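Local coordinates for protein ketosynthase (Streptomyces sp. MSC090213JE08, PDB 6KXD) that probably catalyses the decarboxylative condensation of a fatty acyl chain with malonyl-ACP to give a 3-oxoacyl-ACP, as beta-ketoacyl-ACP synthases of the thiolase-like superfamily do, at residues L100-T111 / L156-T167; R274-L285 / T311-Y320. All blocks are in the same frame, centred on the assembly; numbering follows the deposited sequence.

Interaction 1: L100-T111 / L156-T167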
loop_
_atom_site.group_PDB
_atom_site.type_symbol
_atom_site.label_atom_id
_atom_site.label_comp_id
_atom_site.label_asym_id
_atom_site.label_seq_id
_atom_site.Cartn_x
_atom_site.Cartn_y
_atom_site.Cartn_z
ATOM N N LEU A 100 15.726 17.356 -7.251
ATOM C CA LEU A 100 14.896 16.489 -6.443
ATOM C C LEU A 100 15.358 16.509 -4.983
ATOM O O LEU A 100 14.521 16.443 -4.083
ATOM C CB LEU A 100 14.964 15.070 -7.019
ATOM C CG LEU A 100 14.328 14.890 -8.393
ATOM C CD1 LEU A 100 14.817 13.612 -9.057
ATOM C CD2 LEU A 100 12.816 14.912 -8.318
ATOM N N GLY A 101 16.682 16.525 -4.769
ATOM C CA GLY A 101 17.284 16.506 -3.419
ATOM C C GLY A 101 16.755 17.653 -2.569
ATOM O O GLY A 101 16.681 17.540 -1.344
ATOM N N GLU A 102 16.368 18.737 -3.260
ATOM C CA GLU A 102 15.960 20.021 -2.693
ATOM C C GLU A 102 14.481 19.997 -2.295
ATOM O O GLU A 102 14.042 20.855 -1.530
ATOM C CB GLU A 102 16.162 21.160 -3.706
ATOM C CG GLU A 102 17.535 21.815 -3.670
ATOM C CD GLU A 102 18.066 22.096 -2.275
ATOM O OE1 GLU A 102 18.646 21.168 -1.670
ATOM O OE2 GLU A 102 17.878 23.229 -1.790
ATOM N N ARG A 103 13.719 19.040 -2.831
ATOM C CA ARG A 103 12.281 19.087 -2.734
ATOM C C ARG A 103 11.778 18.069 -1.705
ATOM O O ARG A 103 12.245 16.927 -1.627
ATOM C CB ARG A 103 11.655 18.886 -4.117
ATOM C CG ARG A 103 11.100 20.172 -4.708
ATOM C CD ARG A 103 11.382 20.335 -6.186
ATOM N NE ARG A 103 10.155 20.805 -6.792
ATOM C CZ ARG A 103 9.745 20.477 -8.007
ATOM N NH1 ARG A 103 10.630 20.204 -8.949
ATOM N NH2 ARG A 103 8.450 20.402 -8.262
ATOM N N GLN A 104 10.836 18.531 -0.880
ATOM C CA GLN A 104 10.034 17.622 -0.099
ATOM C C GLN A 104 9.090 16.949 -1.096
ATOM O O GLN A 104 8.472 17.600 -1.916
ATOM C CB GLN A 104 9.253 18.316 1.018
ATOM C CG GLN A 104 8.562 17.299 1.917
ATOM C CD GLN A 104 7.675 17.887 2.988
ATOM O OE1 GLN A 104 7.870 19.022 3.424
ATOM N NE2 GLN A 104 6.690 17.107 3.420
ATOM N N ALA A 105 8.983 15.627 -1.027
ATOM C CA ALA A 105 8.269 14.931 -2.081
ATOM C C ALA A 105 7.593 13.722 -1.478
ATOM O O ALA A 105 7.986 13.223 -0.394
ATOM C CB ALA A 105 9.236 14.514 -3.160
ATOM N N VAL A 106 6.583 13.258 -2.203
ATOM C CA VAL A 106 5.990 12.027 -1.897
ATOM C C VAL A 106 6.414 11.056 -3.008
ATOM O O VAL A 106 6.361 11.405 -4.171
ATOM C CB VAL A 106 4.463 12.163 -1.747
ATOM C CG1 VAL A 106 3.756 10.818 -1.833
ATOM C CG2 VAL A 106 4.103 12.860 -0.451
ATOM N N ILE A 107 6.800 9.837 -2.612
ATOM C CA ILE A 107 7.057 8.743 -3.527
ATOM C C ILE A 107 6.139 7.610 -3.105
ATOM O O ILE A 107 6.272 7.115 -2.025
ATOM C CB ILE A 107 8.521 8.301 -3.476
ATOM C CG1 ILE A 107 9.469 9.426 -3.882
ATOM C CG2 ILE A 107 8.717 7.041 -4.311
ATOM C CD1 ILE A 107 10.925 9.042 -3.743
ATOM N N THR A 108 5.204 7.267 -3.962
ATOM C CA THR A 108 4.194 6.298 -3.599
ATOM C C THR A 108 4.059 5.350 -4.785
ATOM O O THR A 108 3.760 5.791 -5.904
ATOM C CB THR A 108 2.939 7.013 -3.102
ATOM O OG1 THR A 108 1.929 6.039 -2.840
ATOM C CG2 THR A 108 2.443 8.035 -4.086
ATOM N N VAL A 109 4.450 4.102 -4.504
ATOM C CA VAL A 109 4.510 3.028 -5.425
ATOM C C VAL A 109 3.487 1.995 -4.977
ATOM O O VAL A 109 3.536 1.506 -3.873
ATOM C CB VAL A 109 5.898 2.382 -5.504
ATOM C CG1 VAL A 109 5.875 1.240 -6.496
ATOM C CG2 VAL A 109 6.961 3.397 -5.895
ATOM N N GLY A 110 2.619 1.636 -5.901
ATOM C CA GLY A 110 1.656 0.590 -5.678
ATOM C C GLY A 110 2.255 -0.758 -5.992
ATOM O O GLY A 110 3.106 -0.864 -6.855
ATOM N N THR A 111 1.778 -1.810 -5.333
ATOM C CA THR A 111 2.175 -3.149 -5.677
ATOM C C THR A 111 1.120 -4.161 -5.248
ATOM O O THR A 111 0.401 -3.935 -4.273
ATOM C CB THR A 111 3.519 -3.542 -5.055
ATOM O OG1 THR A 111 3.983 -4.630 -5.849
ATOM C CG2 THR A 111 3.444 -3.996 -3.624
ATOM N N LEU A 156 17.431 8.230 -6.339
ATOM C CA LEU A 156 17.347 9.588 -6.806
ATOM C C LEU A 156 17.940 10.582 -5.792
ATOM O O LEU A 156 17.914 11.804 -6.063
ATOM C CB LEU A 156 15.903 9.915 -7.167
ATOM C CG LEU A 156 15.351 9.029 -8.282
ATOM C CD1 LEU A 156 13.913 9.380 -8.569
ATOM C CD2 LEU A 156 16.212 9.143 -9.521
ATOM N N ARG A 157 18.456 10.065 -4.671
ATOM C CA ARG A 157 19.128 10.839 -3.637
ATOM C C ARG A 157 18.179 11.870 -3.032
ATOM O O ARG A 157 18.515 13.038 -2.894
ATOM C CB ARG A 157 20.377 11.490 -4.246
ATOM C CG ARG A 157 21.378 10.470 -4.767
ATOM C CD ARG A 157 21.992 9.665 -3.651
ATOM N NE ARG A 157 22.696 10.524 -2.711
ATOM C CZ ARG A 157 23.080 10.162 -1.492
ATOM N NH1 ARG A 157 22.869 8.923 -1.066
ATOM N NH2 ARG A 157 23.651 11.056 -0.699
ATOM N N MET A 158 16.986 11.402 -2.668
ATOM C CA MET A 158 15.952 12.222 -2.128
ATOM C C MET A 158 15.660 11.780 -0.702
ATOM O O MET A 158 14.913 10.825 -0.476
ATOM C CB MET A 158 14.686 12.084 -2.952
ATOM C CG MET A 158 14.843 12.530 -4.369
ATOM S SD MET A 158 13.436 12.116 -5.412
ATOM C CE MET A 158 12.218 13.247 -4.737
ATOM N N PRO A 159 16.239 12.433 0.322
ATOM C CA PRO A 159 16.008 12.014 1.703
ATOM C C PRO A 159 14.686 12.551 2.255
ATOM O O PRO A 159 14.118 11.931 3.165
ATOM C CB PRO A 159 17.201 12.584 2.475
ATOM C CG PRO A 159 17.626 13.789 1.651
ATOM C CD PRO A 159 17.306 13.453 0.210
ATOM N N ASN A 160 14.224 13.671 1.691
ATOM C CA ASN A 160 13.100 14.424 2.209
ATOM C C ASN A 160 11.817 13.946 1.527
ATOM O O ASN A 160 11.143 14.690 0.856
ATOM C CB ASN A 160 13.280 15.943 2.071
ATOM C CG ASN A 160 12.297 16.688 2.956
ATOM O OD1 ASN A 160 11.691 16.085 3.855
ATOM N ND2 ASN A 160 12.107 17.981 2.706
ATOM N N VAL A 161 11.537 12.653 1.710
ATOM C CA VAL A 161 10.518 11.955 1.016
ATOM C C VAL A 161 9.678 11.207 2.043
ATOM O O VAL A 161 10.225 10.599 2.962
ATOM C CB VAL A 161 11.220 10.995 0.037
ATOM C CG1 VAL A 161 10.392 9.780 -0.322
ATOM C CG2 VAL A 161 11.650 11.788 -1.186
ATOM N N GLU A 162 8.365 11.224 1.807
ATOM C CA GLU A 162 7.451 10.230 2.328
ATOM C C GLU A 162 7.346 9.106 1.289
ATOM O O GLU A 162 6.732 9.272 0.258
ATOM C CB GLU A 162 6.106 10.885 2.565
ATOM C CG GLU A 162 5.087 10.005 3.256
ATOM C CD GLU A 162 3.739 10.701 3.302
ATOM O OE1 GLU A 162 3.689 11.904 2.958
ATOM O OE2 GLU A 162 2.747 10.053 3.646
ATOM N N ALA A 163 7.954 7.988 1.608
ATOM C CA ALA A 163 8.002 6.797 0.724
ATOM C C ALA A 163 6.989 5.772 1.214
ATOM O O ALA A 163 7.214 5.111 2.180
ATOM C CB ALA A 163 9.384 6.203 0.723
ATOM N N THR A 164 5.850 5.731 0.527
ATOM C CA THR A 164 4.752 4.936 0.913
ATOM C C THR A 164 4.470 3.940 -0.203
ATOM O O THR A 164 4.118 4.315 -1.335
ATOM C CB THR A 164 3.498 5.793 1.132
ATOM O OG1 THR A 164 3.809 6.769 2.120
ATOM C CG2 THR A 164 2.343 4.968 1.635
ATOM N N THR A 165 4.566 2.667 0.114
ATOM C CA THR A 165 4.092 1.693 -0.845
ATOM C C THR A 165 2.633 1.368 -0.540
ATOM O O THR A 165 2.326 0.995 0.569
ATOM C CB THR A 165 4.879 0.394 -0.745
ATOM O OG1 THR A 165 6.216 0.799 -1.035
ATOM C CG2 THR A 165 4.445 -0.647 -1.751
ATOM N N VAL A 166 1.785 1.544 -1.544
ATOM C CA VAL A 166 0.387 1.260 -1.412
ATOM C C VAL A 166 0.145 -0.172 -1.923
ATOM O O VAL A 166 0.412 -0.521 -3.072
ATOM C CB VAL A 166 -0.454 2.322 -2.122
ATOM C CG1 VAL A 166 -1.921 1.960 -2.028
ATOM C CG2 VAL A 166 -0.188 3.706 -1.505
ATOM N N THR A 167 -0.407 -1.006 -1.065
ATOM C CA THR A 167 -0.556 -2.430 -1.377
ATOM C C THR A 167 -2.050 -2.727 -1.575
ATOM O O THR A 167 -2.585 -3.510 -0.860
ATOM C CB THR A 167 0.055 -3.305 -0.291
ATOM O OG1 THR A 167 -0.596 -3.075 0.956
ATOM C CG2 THR A 167 1.549 -3.042 -0.147
HETATM O O HOH W 1 14.559 15.057 -0.830
HETATM O O HOH W 2 4.930 14.187 3.155
#

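Interaction 2: R274-L285 / T311-Y320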
loop_
_atom_site.group_PDB
_atom_site.type_symbol
_atom_site.label_atom_id
_atom_site.label_comp_id
_atom_site.label_asym_id
_atom_site.label_seq_id
_atom_site.Cartn_x
_atom_site.Cartn_y
_atom_site.Cartn_z
ATOM N N ARG A 274 -20.592 -4.275 -8.555
ATOM C CA ARG A 274 -21.070 -3.284 -9.465
ATOM C C ARG A 274 -21.254 -1.912 -8.773
ATOM O O ARG A 274 -20.879 -0.861 -9.284
ATOM C CB ARG A 274 -22.386 -3.843 -10.030
ATOM C CG ARG A 274 -23.197 -2.879 -10.872
ATOM C CD ARG A 274 -24.470 -3.633 -11.208
ATOM N NE ARG A 274 -25.454 -2.758 -11.791
ATOM C CZ ARG A 274 -26.585 -3.178 -12.348
ATOM N NH1 ARG A 274 -26.902 -4.464 -12.320
ATOM N NH2 ARG A 274 -27.377 -2.309 -12.943
ATOM N N ASP A 275 -21.967 -1.926 -7.633
ATOM C CA ASP A 275 -22.296 -0.691 -6.868
ATOM C C ASP A 275 -20.997 -0.005 -6.420
ATOM O O ASP A 275 -20.858 1.233 -6.503
ATOM C CB ASP A 275 -23.208 -1.020 -5.672
ATOM C CG ASP A 275 -24.639 -1.381 -6.070
ATOM O OD1 ASP A 275 -24.944 -1.405 -7.304
ATOM O OD2 ASP A 275 -25.454 -1.614 -5.148
ATOM N N GLY A 276 -20.047 -0.834 -5.966
ATOM C CA GLY A 276 -18.757 -0.353 -5.508
ATOM C C GLY A 276 -17.981 0.342 -6.616
ATOM O O GLY A 276 -17.481 1.467 -6.471
ATOM N N ILE A 277 -17.896 -0.297 -7.782
ATOM C CA ILE A 277 -17.230 0.353 -8.926
ATOM C C ILE A 277 -17.972 1.649 -9.291
ATOM O O ILE A 277 -17.366 2.679 -9.541
ATOM C CB ILE A 277 -17.119 -0.595 -10.125
ATOM C CG1 ILE A 277 -16.362 -1.875 -9.762
ATOM C CG2 ILE A 277 -16.478 0.128 -11.310
ATOM C CD1 ILE A 277 -16.320 -2.881 -10.856
ATOM N N ALA A 278 -19.306 1.588 -9.366
ATOM C CA ALA A 278 -20.080 2.745 -9.767
ATOM C C ALA A 278 -19.840 3.909 -8.790
ATOM O O ALA A 278 -19.640 5.039 -9.190
ATOM C CB ALA A 278 -21.553 2.364 -9.873
ATOM N N ARG A 279 -19.802 3.614 -7.489
ATOM C CA ARG A 279 -19.550 4.653 -6.480
ATOM C C ARG A 279 -18.193 5.315 -6.725
ATOM O O ARG A 279 -18.053 6.477 -6.595
ATOM C CB ARG A 279 -19.627 4.051 -5.075
ATOM C CG ARG A 279 -20.999 4.176 -4.430
ATOM C CD ARG A 279 -21.003 3.836 -2.936
ATOM N NE ARG A 279 -19.702 3.990 -2.274
ATOM C CZ ARG A 279 -19.206 5.133 -1.790
ATOM N NH1 ARG A 279 -19.915 6.254 -1.793
ATOM N NH2 ARG A 279 -17.977 5.140 -1.312
ATOM N N GLY A 280 -17.178 4.502 -6.984
ATOM C CA GLY A 280 -15.842 4.999 -7.264
ATOM C C GLY A 280 -15.815 5.925 -8.462
ATOM O O GLY A 280 -15.239 7.001 -8.418
ATOM N N ILE A 281 -16.497 5.512 -9.529
ATOM C CA ILE A 281 -16.565 6.353 -10.734
ATOM C C ILE A 281 -17.226 7.682 -10.353
ATOM O O ILE A 281 -16.694 8.733 -10.658
ATOM C CB ILE A 281 -17.276 5.618 -11.889
ATOM C CG1 ILE A 281 -16.504 4.372 -12.305
ATOM C CG2 ILE A 281 -17.487 6.551 -13.074
ATOM C CD1 ILE A 281 -17.237 3.479 -13.283
ATOM N N ARG A 282 -18.361 7.621 -9.644
ATOM C CA ARG A 282 -19.092 8.838 -9.348
ATOM C C ARG A 282 -18.251 9.752 -8.463
ATOM O O ARG A 282 -18.278 10.950 -8.627
ATOM C CB ARG A 282 -20.438 8.570 -8.671
ATOM C CG ARG A 282 -21.441 7.835 -9.540
ATOM C CD ARG A 282 -22.785 7.672 -8.843
ATOM N NE ARG A 282 -23.636 6.691 -9.506
ATOM C CZ ARG A 282 -24.458 6.969 -10.501
ATOM N NH1 ARG A 282 -24.463 8.176 -11.042
ATOM N NH2 ARG A 282 -25.293 6.044 -10.936
ATOM N N LEU A 283 -17.521 9.174 -7.501
ATOM C CA LEU A 283 -16.669 9.970 -6.601
ATOM C C LEU A 283 -15.566 10.688 -7.380
ATOM O O LEU A 283 -15.253 11.875 -7.137
ATOM C CB LEU A 283 -16.093 9.040 -5.536
ATOM C CG LEU A 283 -17.062 8.684 -4.414
ATOM C CD1 LEU A 283 -16.541 7.503 -3.603
ATOM C CD2 LEU A 283 -17.314 9.890 -3.518
ATOM N N ALA A 284 -15.002 9.973 -8.348
ATOM C CA ALA A 284 -13.965 10.467 -9.167
ATOM C C ALA A 284 -14.464 11.634 -10.032
ATOM O O ALA A 284 -13.803 12.684 -10.155
ATOM C CB ALA A 284 -13.428 9.341 -10.015
ATOM N N LEU A 285 -15.649 11.456 -10.621
ATOM C CA LEU A 285 -16.204 12.534 -11.445
ATOM C C LEU A 285 -16.464 13.765 -10.564
ATOM O O LEU A 285 -16.159 14.870 -10.945
ATOM C CB LEU A 285 -17.460 12.022 -12.149
ATOM C CG LEU A 285 -17.284 10.819 -13.072
ATOM C CD1 LEU A 285 -18.629 10.332 -13.576
ATOM C CD2 LEU A 285 -16.358 11.105 -14.231
ATOM N N THR A 311 -19.343 -7.219 -14.684
ATOM C CA THR A 311 -19.607 -6.284 -13.535
ATOM C C THR A 311 -19.168 -4.847 -13.844
ATOM O O THR A 311 -19.861 -3.843 -13.606
ATOM C CB THR A 311 -18.947 -6.822 -12.266
ATOM O OG1 THR A 311 -19.385 -8.157 -12.120
ATOM C CG2 THR A 311 -19.328 -6.021 -11.046
ATOM N N GLU A 312 -17.949 -4.693 -14.356
ATOM C CA GLU A 312 -17.468 -3.385 -14.602
ATOM C C GLU A 312 -18.321 -2.657 -15.662
ATOM O O GLU A 312 -18.600 -1.489 -15.561
ATOM C CB GLU A 312 -16.034 -3.480 -15.074
ATOM C CG GLU A 312 -15.444 -2.127 -15.198
ATOM C CD GLU A 312 -13.956 -2.073 -15.471
ATOM O OE1 GLU A 312 -13.411 -0.973 -15.322
ATOM O OE2 GLU A 312 -13.376 -3.108 -15.838
ATOM N N SER A 313 -18.704 -3.393 -16.711
ATOM C CA SER A 313 -19.563 -2.870 -17.731
ATOM C C SER A 313 -20.874 -2.362 -17.102
ATOM O O SER A 313 -21.333 -1.284 -17.410
ATOM C CB SER A 313 -19.849 -3.933 -18.758
ATOM O OG SER A 313 -20.721 -3.403 -19.712
ATOM N N ALA A 314 -21.448 -3.193 -16.239
ATOM C CA ALA A 314 -22.712 -2.878 -15.592
ATOM C C ALA A 314 -22.557 -1.583 -14.790
ATOM O O ALA A 314 -23.450 -0.778 -14.764
ATOM C CB ALA A 314 -23.158 -4.028 -14.724
ATOM N N ALA A 315 -21.393 -1.395 -14.132
ATOM C CA ALA A 315 -21.197 -0.245 -13.291
ATOM C C ALA A 315 -21.087 1.006 -14.146
ATOM O O ALA A 315 -21.572 2.098 -13.777
ATOM C CB ALA A 315 -19.957 -0.448 -12.439
ATOM N N ILE A 316 -20.359 0.856 -15.258
ATOM C CA ILE A 316 -20.156 1.929 -16.201
ATOM C C ILE A 316 -21.535 2.375 -16.740
ATOM O O ILE A 316 -21.841 3.563 -16.766
ATOM C CB ILE A 316 -19.172 1.514 -17.318
ATOM C CG1 ILE A 316 -17.739 1.455 -16.772
ATOM C CG2 ILE A 316 -19.256 2.478 -18.500
ATOM C CD1 ILE A 316 -16.752 0.726 -17.661
ATOM N N VAL A 317 -22.353 1.404 -17.125
ATOM C CA VAL A 317 -23.675 1.688 -17.683
ATOM C C VAL A 317 -24.568 2.301 -16.590
ATOM O O VAL A 317 -25.349 3.213 -16.869
ATOM C CB VAL A 317 -24.286 0.426 -18.322
ATOM C CG1 VAL A 317 -25.749 0.643 -18.702
ATOM C CG2 VAL A 317 -23.488 -0.050 -19.523
ATOM N N ASP A 318 -24.435 1.846 -15.333
ATOM C CA ASP A 318 -25.150 2.485 -14.235
ATOM C C ASP A 318 -24.837 3.974 -14.175
ATOM O O ASP A 318 -25.739 4.776 -13.973
ATOM C CB ASP A 318 -24.800 1.933 -12.857
ATOM C CG ASP A 318 -25.473 0.626 -12.525
ATOM O OD1 ASP A 318 -26.371 0.215 -13.291
ATOM O OD2 ASP A 318 -25.079 0.027 -11.499
ATOM N N VAL A 319 -23.555 4.339 -14.296
ATOM C CA VAL A 319 -23.160 5.666 -14.055
ATOM C C VAL A 319 -23.469 6.552 -15.269
ATOM O O VAL A 319 -23.781 7.720 -15.122
ATOM C CB VAL A 319 -21.663 5.741 -13.700
ATOM C CG1 VAL A 319 -21.155 7.163 -13.792
ATOM C CG2 VAL A 319 -21.407 5.131 -12.327
ATOM N N TYR A 320 -23.273 6.017 -16.464
ATOM C CA TYR A 320 -23.261 6.832 -17.661
ATOM C C TYR A 320 -24.599 6.760 -18.390
ATOM O O TYR A 320 -24.777 7.480 -19.344
ATOM C CB TYR A 320 -22.136 6.402 -18.602
ATOM C CG TYR A 320 -20.790 6.908 -18.157
ATOM C CD1 TYR A 320 -20.325 8.141 -18.587
ATOM C CD2 TYR A 320 -20.005 6.191 -17.265
ATOM C CE1 TYR A 320 -19.106 8.638 -18.165
ATOM C CE2 TYR A 320 -18.779 6.671 -16.845
ATOM C CZ TYR A 320 -18.330 7.899 -17.291
ATOM O OH TYR A 320 -17.128 8.408 -16.901
#

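Interaction 1: L100-T111 / L156-T167
Leu100 lays its CB against the thioether of Met158, CB to Met158 CG 3.7 Å, just ahead of a parallel pair of strands, 105-110 and 161-166, in the N-terminal half of a thiolase fold; their axes run 19° apart. A water joins the carbonyls of Gly101 (weakly) and Arg103 to Asn160 N. Gln104 sets CB and CG against the Asn160 amide, Asn160 ND2 to Gln104 CB 3.3 Å. Met158 bends at chi3 (70°), which carries its CE to within 3.6 Å of Ala105 CB. Without the thioether, as with an alanine here, Leu100 and Ala105 would probably be left with a gap between them. From Ala105 onward the odd-numbered residues each bond to the two residues flanking their register mate, as in a parallel ladder: Ala105 N donates to Asn160 O, and Ala105 O accepts from Glu162 N. Val106 lies alongside Glu162, whose carboxylate is bound by Tyr179 and by Arg190 of the other subunit. On the opposite face, with Ile107 CG1 anti to its carbonyl carbon (chi1 -61°), the chain runs out to place Ile107 CD1 3.5 Å from Val161 CG1. Ile107 N donates to Glu162 O at 2.9 Å. Thr108 OG1 lies 3.4 Å from Val166 CG2. Beyond Val109, the ladder closes where Thr111 N donates to Val166 O at 2.9 Å.

Interaction 2: R274-L285 / T311-Y320
Arg274 and Asp318 form the one salt bridge between segments 274-285 and 311-320, parts of helices 274-288 and 306-320. The arginine approaches side-on, NE to Asp318 OD2 at 2.8 Å and NH2 to Asp318 OD1 at 2.7 Å. Both hydrogen bonds are nearly straight, the guanidinium and carboxylate planes 30° apart; OD1 uses its syn lone pair, whereas OD2 is met out of the carboxylate plane. An extended chain with CG anti to the backbone N (chi1 171°) carries the guanidinium across the neighbouring helix, where Ala314 CB covers one face. The axes approach to 8.1 Å and cross at -47°, and the packing is knobs-into-holes within a thiolase fold: Arg274 sits among Thr311, Ala314, Ala315 and Asp318, and Val319 among Ala278, Ile281, Arg282 and Leu285. Small residues permit this closeness: Ala278 and Ala315 meet at the crossing, their CA atoms 4.8 Å apart. Among apolar contacts, Ile277 CB lies 3.7 Å from Ala315 CB, Val319 CG2 3.7 Å from Ala278 CB, and Val319 CG1 meets Ile281 CG2. Val319 CA lies over one face of the Arg282 guanidinium, offset toward its rim. Tyr320, bonded through OH to Gln389, places CE2 4.0 Å from Ile281 CG2.

Interaction 1 closes before interaction 2 opens along the chain, and their centres are 31 Å apart, with nearest atoms about 15 Å from each other. Interaction 1 joins strands of the N-terminal half, where strand 105-110 pairs on its other side with 191-198; interaction 2 joins helices of the C-terminal half, which pack on strands 297-299, 387-394 and 398-405. All these strands belong to one mixed sheet, continuous through 234-242, 10-19 and 255-264, so the two contacts are tied through the sheet and not by touching. Interaction 1 also lies against the other subunit of the dimer, which reaches interaction 2 at Arg279 alone.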